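Local coordinates for inositol monophosphatase family protein (PDB 4I3Y), which probably hydrolyses inositol monophosphates to inositol and phosphate, using magnesium ions and being inhibited by lithium, at residues I112-F116 with W214-F220. Residues are numbered along the deposited sequence; the frame is centred on the assembly and turned at random.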
loop_
_atom_site.group_PDB
_atom_site.type_symbol
_atom_site.label_atom_id
_atom_site.label_comp_id
_atom_site.label_asym_id
_atom_site.label_seq_id
_atom_site.Cartn_x
_atom_site.Cartn_y
_atom_site.Cartn_z
ATOM N N ILE A 112 2.993 -9.490 -14.351
ATOM C CA ILE A 112 3.954 -8.763 -15.164
ATOM C C ILE A 112 4.260 -9.451 -16.528
ATOM O O ILE A 112 4.670 -10.651 -16.600
ATOM C CB ILE A 112 5.276 -8.464 -14.403
ATOM C CG1 ILE A 112 4.928 -7.743 -13.088
ATOM C CG2 ILE A 112 6.257 -7.635 -15.274
ATOM C CD1 ILE A 112 6.110 -7.404 -12.175
ATOM N N LEU A 113 4.129 -8.673 -17.598
ATOM C CA LEU A 113 4.502 -9.206 -18.947
ATOM C C LEU A 113 5.332 -8.231 -19.703
ATOM O O LEU A 113 5.044 -7.027 -19.661
ATOM C CB LEU A 113 3.254 -9.463 -19.810
ATOM C CG LEU A 113 2.602 -10.807 -19.613
ATOM C CD1 LEU A 113 1.195 -10.816 -20.242
ATOM C CD2 LEU A 113 3.472 -11.975 -20.129
ATOM N N ALA A 114 6.338 -8.719 -20.440
ATOM C CA ALA A 114 7.157 -7.832 -21.243
ATOM C C ALA A 114 7.666 -8.608 -22.477
ATOM O O ALA A 114 8.125 -9.771 -22.359
ATOM C CB ALA A 114 8.331 -7.268 -20.437
ATOM N N TYR A 115 7.528 -7.945 -23.636
ATOM C CA TYR A 115 7.946 -8.471 -24.919
ATOM C C TYR A 115 9.169 -7.685 -25.457
ATOM O O TYR A 115 9.166 -6.438 -25.590
ATOM C CB TYR A 115 6.781 -8.400 -25.910
ATOM C CG TYR A 115 7.149 -8.623 -27.365
ATOM C CD1 TYR A 115 7.664 -9.858 -27.794
ATOM C CD2 TYR A 115 6.954 -7.593 -28.336
ATOM C CE1 TYR A 115 7.979 -10.086 -29.158
ATOM C CE2 TYR A 115 7.267 -7.791 -29.706
ATOM C CZ TYR A 115 7.765 -9.034 -30.121
ATOM O OH TYR A 115 8.109 -9.241 -31.458
ATOM N N PHE A 116 10.164 -8.446 -25.851
ATOM C CA PHE A 116 11.424 -7.906 -26.301
ATOM C C PHE A 116 11.644 -8.450 -27.707
ATOM O O PHE A 116 11.536 -9.666 -27.938
ATOM C CB PHE A 116 12.595 -8.389 -25.396
ATOM C CG PHE A 116 12.537 -7.832 -24.011
ATOM C CD1 PHE A 116 13.217 -6.652 -23.698
ATOM C CD2 PHE A 116 11.754 -8.444 -23.049
ATOM C CE1 PHE A 116 13.141 -6.105 -22.436
ATOM C CE2 PHE A 116 11.677 -7.898 -21.769
ATOM C CZ PHE A 116 12.358 -6.735 -21.463
ATOM N N TRP A 214 11.986 -11.409 -14.247
ATOM C CA TRP A 214 10.523 -11.252 -14.357
ATOM C C TRP A 214 9.968 -10.176 -13.388
ATOM O O TRP A 214 8.953 -9.582 -13.697
ATOM C CB TRP A 214 9.807 -12.602 -14.179
ATOM C CG TRP A 214 10.361 -13.402 -13.015
ATOM C CD1 TRP A 214 10.085 -13.195 -11.687
ATOM C CD2 TRP A 214 11.322 -14.476 -13.065
ATOM N NE1 TRP A 214 10.781 -14.095 -10.918
ATOM C CE2 TRP A 214 11.530 -14.908 -11.734
ATOM C CE3 TRP A 214 11.977 -15.148 -14.112
ATOM C CZ2 TRP A 214 12.394 -15.982 -11.395
ATOM C CZ3 TRP A 214 12.857 -16.214 -13.777
ATOM C CH2 TRP A 214 13.060 -16.617 -12.440
ATOM N N ASP A 215 10.635 -9.925 -12.245
ATOM C CA ASP A 215 10.156 -8.863 -11.300
ATOM C C ASP A 215 10.295 -7.445 -11.881
ATOM O O ASP A 215 9.601 -6.517 -11.443
ATOM C CB ASP A 215 10.931 -8.892 -9.961
ATOM C CG ASP A 215 10.879 -10.221 -9.270
ATOM O OD1 ASP A 215 9.783 -10.818 -9.068
ATOM O OD2 ASP A 215 11.994 -10.673 -8.911
ATOM N N ILE A 216 11.215 -7.268 -12.833
ATOM C CA ILE A 216 11.509 -5.952 -13.424
ATOM C C ILE A 216 11.268 -5.805 -14.932
ATOM O O ILE A 216 11.545 -4.748 -15.502
ATOM C CB ILE A 216 12.961 -5.503 -13.085
ATOM C CG1 ILE A 216 14.047 -6.491 -13.626
ATOM C CG2 ILE A 216 13.103 -5.404 -11.559
ATOM C CD1 ILE A 216 15.438 -5.850 -13.642
ATOM N N ALA A 217 10.768 -6.864 -15.577
ATOM C CA ALA A 217 10.851 -6.960 -17.046
ATOM C C ALA A 217 10.029 -5.874 -17.748
ATOM O O ALA A 217 10.487 -5.301 -18.726
ATOM C CB ALA A 217 10.415 -8.358 -17.505
ATOM N N ALA A 218 8.839 -5.563 -17.241
ATOM C CA ALA A 218 7.973 -4.564 -17.885
ATOM C C ALA A 218 8.454 -3.130 -17.686
ATOM O O ALA A 218 8.176 -2.242 -18.514
ATOM C CB ALA A 218 6.566 -4.688 -17.306
ATOM N N GLN A 219 9.129 -2.905 -16.557
ATOM C CA GLN A 219 9.490 -1.589 -16.124
ATOM C C GLN A 219 10.460 -0.854 -17.080
ATOM O O GLN A 219 10.422 0.403 -17.159
ATOM C CB GLN A 219 10.079 -1.638 -14.707
ATOM C CG GLN A 219 9.072 -1.953 -13.599
ATOM C CD GLN A 219 8.949 -3.429 -13.296
ATOM O OE1 GLN A 219 8.748 -4.263 -14.213
ATOM N NE2 GLN A 219 8.959 -3.775 -12.000
ATOM N N PHE A 220 11.324 -1.605 -17.795
ATOM C CA PHE A 220 12.233 -0.966 -18.780
ATOM C C PHE A 220 11.499 -0.048 -19.702
ATOM O O PHE A 220 11.906 1.087 -19.895
ATOM C CB PHE A 220 12.968 -1.990 -19.659
ATOM C CG PHE A 220 14.023 -2.802 -18.920
ATOM C CD1 PHE A 220 15.311 -2.307 -18.752
ATOM C CD2 PHE A 220 13.724 -4.090 -18.425
ATOM C CE1 PHE A 220 16.263 -3.078 -18.076
ATOM C CE2 PHE A 220 14.660 -4.833 -17.754
ATOM C CZ PHE A 220 15.937 -4.313 -17.557
#
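I112 meets the backbone of W214 and D215. I112 CG2 lies 3.7 Å from W214 O. I112 CD1 reaches D215 O, also at 3.7 Å. The side chain of D215 sets off away from the strand at CB. Its OD2 accepts a hydrogen bond from K212 N, and OD1 lies close to D94, a magnesium ligand. A217 turns its methyl to A114, with A217 CB 3.8 Å from A114 CB. A217 O approaches A114 CB at 3.4 Å and F116 CZ at 3.6 Å. A218 CB meets I112 CG2 at 3.6 Å; that branch stands anti to the backbone N (chi1 -54°), where it projects toward 214-220. A218 also sets its methyl against L113 O. Q219 folds back along its own segment. Q219 NE2 donates to D215 O over 2.9 Å, on a lone pair in the carbonyl plane, and also bonds S195 OG. F220 meets the F116 ring near its plane, at the edge. H240 stacks on F116. The contact thus joins strand 110-117 of the seven-stranded sheet to the 213-225 region beside the metal site. Small methyls let the backbones come close. Methyls and a ring pack against each other and against backbone carbonyl oxygens, without hydrogen bonds between the segments.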